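PDB 2I5H: hypothetical protein AF1531 from Archaeoglobus fulgidus, which is of unknown function but, as a DUF655 protein related to helix-hairpin-helix domains, may bind nucleic acid. Local coordinates for residues T54-P66 and D80-L94. Sequence-based numbering, arbitrary orientation.
Sequences TLLEVSIRKGKQP and DVVYKIKRRLRYEDL
Strands 55-60 and 82-88 run antiparallel, their axes 4.5 Å apart at closest approach and their directions 147° apart, and the pairing slips by one residue twice. At the first slip K86 and R87 both face E57, a classic beta bulge: E57 O takes a bond from K86 N at 2.8 Å and a weak one from R87 N, while E57 N donates to R87 O. At the second, S59 faces Y83 and K84: its N donates to K84 O, its O accepts from Y83 N, and its OG, set between the backbone N and carbonyl carbon (chi1 47°), adds a bond from K84 N at 2.9 Å. E57 and R87 leave the sheet side by side; in a salt bridge NH2 of R87 donates to OE2 of E57 at 3.0 Å. OE2 lies in the guanidinium plane, and the nitrogen comes from the syn side but tilted out of the carboxylate plane, the two planes being 72° apart. The other oxygen, OE1, is held by H31 and Q46, and both methyls of L89 lie against the CB of E57. A leucine in place of E57 would probably leave the R87 guanidinium without its charged mate here and strip H31 and Q46 of their shared acceptor. L56, V58 and I85 pack on the other face, where CB of V58 meets CG1 of V82 at 3.8 Å. Toward the start of strand 55-60, CG2 of T54 lies over one face of the R88 guanidinium, and a water joins R88 NE, L55 N and L89 O. CD1 of L55 meets CD1 of L94 at 3.8 Å, just past the short 3-10 segment before helix 96-111. This is a twisted, doubly bulged antiparallel pair at the margin of the five-stranded sheet, with 82-88 as edge strand.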
loop_
_atom_site.group_PDB
_atom_site.type_symbol
_atom_site.label_atom_id
_atom_site.label_comp_id
_atom_site.label_asym_id
_atom_site.label_seq_id
_atom_site.Cartn_x
_atom_site.Cartn_y
_atom_site.Cartn_z
ATOM N N THR A 54 4.236 3.412 -3.711
ATOM C CA THR A 54 4.582 3.601 -5.113
ATOM C C THR A 54 4.703 2.223 -5.759
ATOM O O THR A 54 5.314 1.325 -5.183
ATOM C CB THR A 54 5.934 4.321 -5.242
ATOM O OG1 THR A 54 5.894 5.535 -4.481
ATOM C CG2 THR A 54 6.236 4.643 -6.703
ATOM N N LEU A 55 4.110 2.048 -6.936
ATOM C CA LEU A 55 4.198 0.770 -7.639
ATOM C C LEU A 55 5.391 0.828 -8.580
ATOM O O LEU A 55 5.505 1.745 -9.404
ATOM C CB LEU A 55 2.932 0.496 -8.453
ATOM C CG LEU A 55 1.609 0.444 -7.686
ATOM C CD1 LEU A 55 0.486 0.113 -8.673
ATOM C CD2 LEU A 55 1.667 -0.607 -6.591
ATOM N N LEU A 56 6.272 -0.161 -8.469
ATOM C CA LEU A 56 7.472 -0.201 -9.291
ATOM C C LEU A 56 7.749 -1.569 -9.885
ATOM O O LEU A 56 7.393 -2.601 -9.315
ATOM C CB LEU A 56 8.698 0.197 -8.443
ATOM C CG LEU A 56 8.723 1.572 -7.764
ATOM C CD1 LEU A 56 9.857 1.646 -6.739
ATOM C CD2 LEU A 56 8.894 2.642 -8.816
ATOM N N GLU A 57 8.390 -1.567 -11.048
ATOM C CA GLU A 57 8.806 -2.806 -11.671
ATOM C C GLU A 57 10.330 -2.712 -11.579
ATOM O O GLU A 57 10.914 -1.682 -11.930
ATOM C CB GLU A 57 8.353 -2.868 -13.127
ATOM C CG GLU A 57 8.718 -4.165 -13.810
ATOM C CD GLU A 57 7.793 -4.488 -14.973
ATOM O OE1 GLU A 57 6.597 -4.779 -14.735
ATOM O OE2 GLU A 57 8.264 -4.443 -16.119
ATOM N N VAL A 58 10.958 -3.763 -11.070
ATOM C CA VAL A 58 12.411 -3.786 -10.907
ATOM C C VAL A 58 12.997 -5.091 -11.415
ATOM O O VAL A 58 12.320 -6.113 -11.438
ATOM C CB VAL A 58 12.794 -3.673 -9.413
ATOM C CG1 VAL A 58 12.120 -2.470 -8.787
ATOM C CG2 VAL A 58 12.373 -4.943 -8.676
ATOM N N SER A 59 14.264 -5.062 -11.820
ATOM C CA SER A 59 14.915 -6.292 -12.235
ATOM C C SER A 59 15.506 -6.891 -10.950
ATOM O O SER A 59 15.780 -6.173 -9.983
ATOM C CB SER A 59 16.012 -6.022 -13.269
ATOM O OG SER A 59 16.845 -4.951 -12.871
ATOM N N ILE A 60 15.680 -8.204 -10.943
ATOM C CA ILE A 60 16.207 -8.900 -9.772
ATOM C C ILE A 60 17.571 -9.500 -10.108
ATOM O O ILE A 60 17.792 -9.956 -11.223
ATOM C CB ILE A 60 15.217 -10.020 -9.328
ATOM C CG1 ILE A 60 13.876 -9.397 -8.909
ATOM C CG2 ILE A 60 15.804 -10.836 -8.180
ATOM C CD1 ILE A 60 13.962 -8.416 -7.751
ATOM N N ARG A 61 18.490 -9.475 -9.145
ATOM C CA ARG A 61 19.830 -10.013 -9.346
ATOM C C ARG A 61 19.845 -11.526 -9.536
ATOM O O ARG A 61 18.945 -12.233 -9.088
ATOM C CB ARG A 61 20.717 -9.646 -8.155
ATOM C CG ARG A 61 20.901 -8.148 -7.970
ATOM C CD ARG A 61 21.711 -7.858 -6.711
ATOM N NE ARG A 61 23.066 -8.371 -6.853
ATOM C CZ ARG A 61 24.031 -7.764 -7.540
ATOM N NH1 ARG A 61 23.800 -6.607 -8.146
ATOM N NH2 ARG A 61 25.222 -8.334 -7.641
ATOM N N LYS A 62 20.885 -12.017 -10.196
ATOM C CA LYS A 62 21.022 -13.449 -10.439
ATOM C C LYS A 62 21.049 -14.249 -9.137
ATOM O O LYS A 62 21.549 -13.780 -8.118
ATOM C CB LYS A 62 22.304 -13.730 -11.228
ATOM C CG LYS A 62 22.365 -13.043 -12.573
ATOM C CD LYS A 62 23.608 -13.450 -13.348
ATOM C CE LYS A 62 23.641 -12.766 -14.707
ATOM N NZ LYS A 62 22.412 -13.096 -15.489
ATOM N N GLY A 63 20.482 -15.451 -9.182
ATOM C CA GLY A 63 20.483 -16.325 -8.023
ATOM C C GLY A 63 19.500 -15.993 -6.926
ATOM O O GLY A 63 19.523 -16.619 -5.867
ATOM N N LYS A 64 18.640 -15.009 -7.154
ATOM C CA LYS A 64 17.666 -14.645 -6.139
ATOM C C LYS A 64 16.295 -15.138 -6.559
ATOM O O LYS A 64 15.975 -15.157 -7.739
ATOM C CB LYS A 64 17.630 -13.125 -5.936
ATOM C CG LYS A 64 18.967 -12.512 -5.518
ATOM C CD LYS A 64 19.499 -13.142 -4.239
ATOM C CE LYS A 64 20.854 -12.546 -3.862
ATOM N NZ LYS A 64 21.430 -13.203 -2.658
ATOM N N GLN A 65 15.497 -15.542 -5.580
ATOM C CA GLN A 65 14.147 -16.024 -5.828
ATOM C C GLN A 65 13.230 -15.368 -4.800
ATOM O O GLN A 65 12.797 -15.998 -3.836
ATOM C CB GLN A 65 14.115 -17.547 -5.700
ATOM C CG GLN A 65 14.955 -18.245 -6.759
ATOM C CD GLN A 65 15.550 -19.542 -6.265
ATOM O OE1 GLN A 65 16.362 -19.550 -5.338
ATOM N NE2 GLN A 65 15.147 -20.649 -6.876
ATOM N N PRO A 66 12.932 -14.074 -4.997
ATOM C CA PRO A 66 12.072 -13.291 -4.106
ATOM C C PRO A 66 10.700 -13.900 -3.924
ATOM O O PRO A 66 10.126 -14.449 -4.865
ATOM C CB PRO A 66 11.992 -11.933 -4.799
ATOM C CG PRO A 66 13.266 -11.879 -5.590
ATOM C CD PRO A 66 13.363 -13.258 -6.145
ATOM N N ASP A 80 20.913 -5.975 -2.059
ATOM C CA ASP A 80 21.146 -7.413 -2.003
ATOM C C ASP A 80 20.275 -8.252 -2.930
ATOM O O ASP A 80 20.674 -9.349 -3.322
ATOM C CB ASP A 80 20.948 -7.926 -0.572
ATOM C CG ASP A 80 21.882 -7.272 0.423
ATOM O OD1 ASP A 80 23.091 -7.168 0.130
ATOM O OD2 ASP A 80 21.408 -6.877 1.508
ATOM N N VAL A 81 19.097 -7.742 -3.284
ATOM C CA VAL A 81 18.181 -8.516 -4.120
ATOM C C VAL A 81 17.775 -7.821 -5.419
ATOM O O VAL A 81 17.823 -8.427 -6.493
ATOM C CB VAL A 81 16.916 -8.890 -3.307
ATOM C CG1 VAL A 81 15.910 -9.630 -4.185
ATOM C CG2 VAL A 81 17.314 -9.768 -2.125
ATOM N N VAL A 82 17.374 -6.560 -5.318
ATOM C CA VAL A 82 16.977 -5.799 -6.497
ATOM C C VAL A 82 18.207 -5.399 -7.308
ATOM O O VAL A 82 19.251 -5.058 -6.746
ATOM C CB VAL A 82 16.189 -4.524 -6.089
ATOM C CG1 VAL A 82 15.984 -3.605 -7.298
ATOM C CG2 VAL A 82 14.851 -4.920 -5.494
ATOM N N TYR A 83 18.102 -5.468 -8.631
ATOM C CA TYR A 83 19.210 -5.054 -9.471
ATOM C C TYR A 83 18.950 -3.594 -9.820
ATOM O O TYR A 83 19.530 -2.701 -9.210
ATOM C CB TYR A 83 19.307 -5.929 -10.730
ATOM C CG TYR A 83 20.426 -5.551 -11.683
ATOM C CD1 TYR A 83 21.641 -5.034 -11.215
ATOM C CD2 TYR A 83 20.277 -5.730 -13.054
ATOM C CE1 TYR A 83 22.674 -4.704 -12.102
ATOM C CE2 TYR A 83 21.294 -5.407 -13.943
ATOM C CZ TYR A 83 22.489 -4.892 -13.462
ATOM O OH TYR A 83 23.476 -4.559 -14.358
ATOM N N LYS A 84 18.042 -3.346 -10.763
ATOM C CA LYS A 84 17.730 -1.981 -11.168
ATOM C C LYS A 84 16.231 -1.678 -11.098
ATOM O O LYS A 84 15.396 -2.579 -11.218
ATOM C CB LYS A 84 18.205 -1.755 -12.606
ATOM C CG LYS A 84 19.699 -1.973 -12.832
ATOM C CD LYS A 84 20.523 -0.955 -12.058
ATOM C CE LYS A 84 22.005 -1.105 -12.364
ATOM N NZ LYS A 84 22.818 -0.071 -11.668
ATOM N N ILE A 85 15.900 -0.409 -10.883
ATOM C CA ILE A 85 14.501 0.010 -10.868
ATOM C C ILE A 85 14.202 0.327 -12.333
ATOM O O ILE A 85 14.839 1.201 -12.930
ATOM C CB ILE A 85 14.286 1.271 -10.009
ATOM C CG1 ILE A 85 14.637 0.969 -8.547
ATOM C CG2 ILE A 85 12.825 1.731 -10.104
ATOM C CD1 ILE A 85 14.431 2.146 -7.608
ATOM N N LYS A 86 13.241 -0.383 -12.918
ATOM C CA LYS A 86 12.913 -0.189 -14.330
ATOM C C LYS A 86 11.971 0.980 -14.613
ATOM O O LYS A 86 12.265 1.847 -15.446
ATOM C CB LYS A 86 12.291 -1.472 -14.903
ATOM C CG LYS A 86 13.084 -2.754 -14.657
ATOM C CD LYS A 86 14.421 -2.776 -15.382
ATOM C CE LYS A 86 14.258 -3.030 -16.872
ATOM N NZ LYS A 86 15.586 -3.187 -17.536
ATOM N N ARG A 87 10.841 1.010 -13.918
ATOM C CA ARG A 87 9.857 2.056 -14.159
ATOM C C ARG A 87 8.733 2.027 -13.144
ATOM O O ARG A 87 8.438 0.989 -12.546
ATOM C CB ARG A 87 9.250 1.865 -15.547
ATOM C CG ARG A 87 8.632 0.483 -15.741
ATOM C CD ARG A 87 8.208 0.210 -17.193
ATOM N NE ARG A 87 7.982 -1.220 -17.425
ATOM C CZ ARG A 87 7.549 -1.743 -18.571
ATOM N NH1 ARG A 87 7.286 -0.961 -19.614
ATOM N NH2 ARG A 87 7.373 -3.056 -18.678
ATOM N N ARG A 88 8.112 3.182 -12.954
ATOM C CA ARG A 88 6.987 3.295 -12.055
ATOM C C ARG A 88 5.782 2.752 -12.827
ATOM O O ARG A 88 5.687 2.919 -14.045
ATOM C CB ARG A 88 6.763 4.756 -11.663
ATOM C CG ARG A 88 5.618 4.935 -10.697
ATOM C CD ARG A 88 5.617 6.322 -10.086
ATOM N NE ARG A 88 4.464 6.495 -9.212
ATOM C CZ ARG A 88 4.276 7.538 -8.414
ATOM N NH1 ARG A 88 5.170 8.519 -8.370
ATOM N NH2 ARG A 88 3.188 7.597 -7.660
ATOM N N LEU A 89 4.861 2.118 -12.111
ATOM C CA LEU A 89 3.694 1.502 -12.737
ATOM C C LEU A 89 2.361 2.108 -12.336
ATOM O O LEU A 89 2.232 2.681 -11.267
ATOM C CB LEU A 89 3.649 0.016 -12.369
ATOM C CG LEU A 89 4.899 -0.831 -12.625
ATOM C CD1 LEU A 89 4.715 -2.211 -12.000
ATOM C CD2 LEU A 89 5.149 -0.938 -14.117
ATOM N N ARG A 90 1.372 1.963 -13.218
ATOM C CA ARG A 90 0.012 2.399 -12.934
ATOM C C ARG A 90 -0.629 1.109 -12.428
ATOM O O ARG A 90 -0.073 0.023 -12.599
ATOM C CB ARG A 90 -0.725 2.829 -14.207
ATOM C CG ARG A 90 -0.116 4.003 -14.929
ATOM C CD ARG A 90 -0.700 4.117 -16.343
ATOM N NE ARG A 90 -0.414 2.926 -17.135
ATOM C CZ ARG A 90 -0.737 2.771 -18.416
ATOM N NH1 ARG A 90 -1.370 3.742 -19.067
ATOM N NH2 ARG A 90 -0.418 1.646 -19.048
ATOM N N TYR A 91 -1.799 1.210 -11.815
ATOM C CA TYR A 91 -2.456 0.008 -11.325
ATOM C C TYR A 91 -2.675 -1.016 -12.444
ATOM O O TYR A 91 -2.526 -2.219 -12.232
ATOM C CB TYR A 91 -3.802 0.357 -10.698
ATOM C CG TYR A 91 -4.511 -0.859 -10.158
ATOM C CD1 TYR A 91 -4.162 -1.401 -8.923
ATOM C CD2 TYR A 91 -5.517 -1.483 -10.893
ATOM C CE1 TYR A 91 -4.803 -2.539 -8.429
ATOM C CE2 TYR A 91 -6.161 -2.614 -10.414
ATOM C CZ TYR A 91 -5.805 -3.138 -9.185
ATOM O OH TYR A 91 -6.455 -4.254 -8.701
ATOM N N GLU A 92 -3.020 -0.537 -13.637
ATOM C CA GLU A 92 -3.290 -1.427 -14.768
ATOM C C GLU A 92 -2.078 -2.207 -15.255
ATOM O O GLU A 92 -2.219 -3.244 -15.898
ATOM C CB GLU A 92 -3.873 -0.635 -15.942
ATOM C CG GLU A 92 -2.915 0.387 -16.547
ATOM C CD GLU A 92 -3.596 1.310 -17.533
ATOM O OE1 GLU A 92 -3.563 1.033 -18.753
ATOM O OE2 GLU A 92 -4.175 2.316 -17.080
ATOM N N ASP A 93 -0.887 -1.705 -14.952
ATOM C CA ASP A 93 0.337 -2.374 -15.382
ATOM C C ASP A 93 0.715 -3.545 -14.490
ATOM O O ASP A 93 1.625 -4.302 -14.816
ATOM C CB ASP A 93 1.487 -1.366 -15.435
ATOM C CG ASP A 93 1.182 -0.201 -16.353
ATOM O OD1 ASP A 93 0.955 -0.450 -17.557
ATOM O OD2 ASP A 93 1.165 0.953 -15.877
ATOM N N LEU A 94 0.031 -3.684 -13.360
ATOM C CA LEU A 94 0.311 -4.793 -12.456
ATOM C C LEU A 94 -0.182 -6.094 -13.075
ATOM O O LEU A 94 -1.196 -6.110 -13.777
ATOM C CB LEU A 94 -0.390 -4.593 -11.110
ATOM C CG LEU A 94 0.098 -3.471 -10.190
ATOM C CD1 LEU A 94 -0.821 -3.390 -8.981
ATOM C CD2 LEU A 94 1.545 -3.746 -9.754
HETATM O O HOH W 1 2.894 4.010 -8.795
HETATM O O HOH W 2 17.905 -4.340 -15.314
HETATM O O HOH W 3 21.963 -4.195 -7.347
#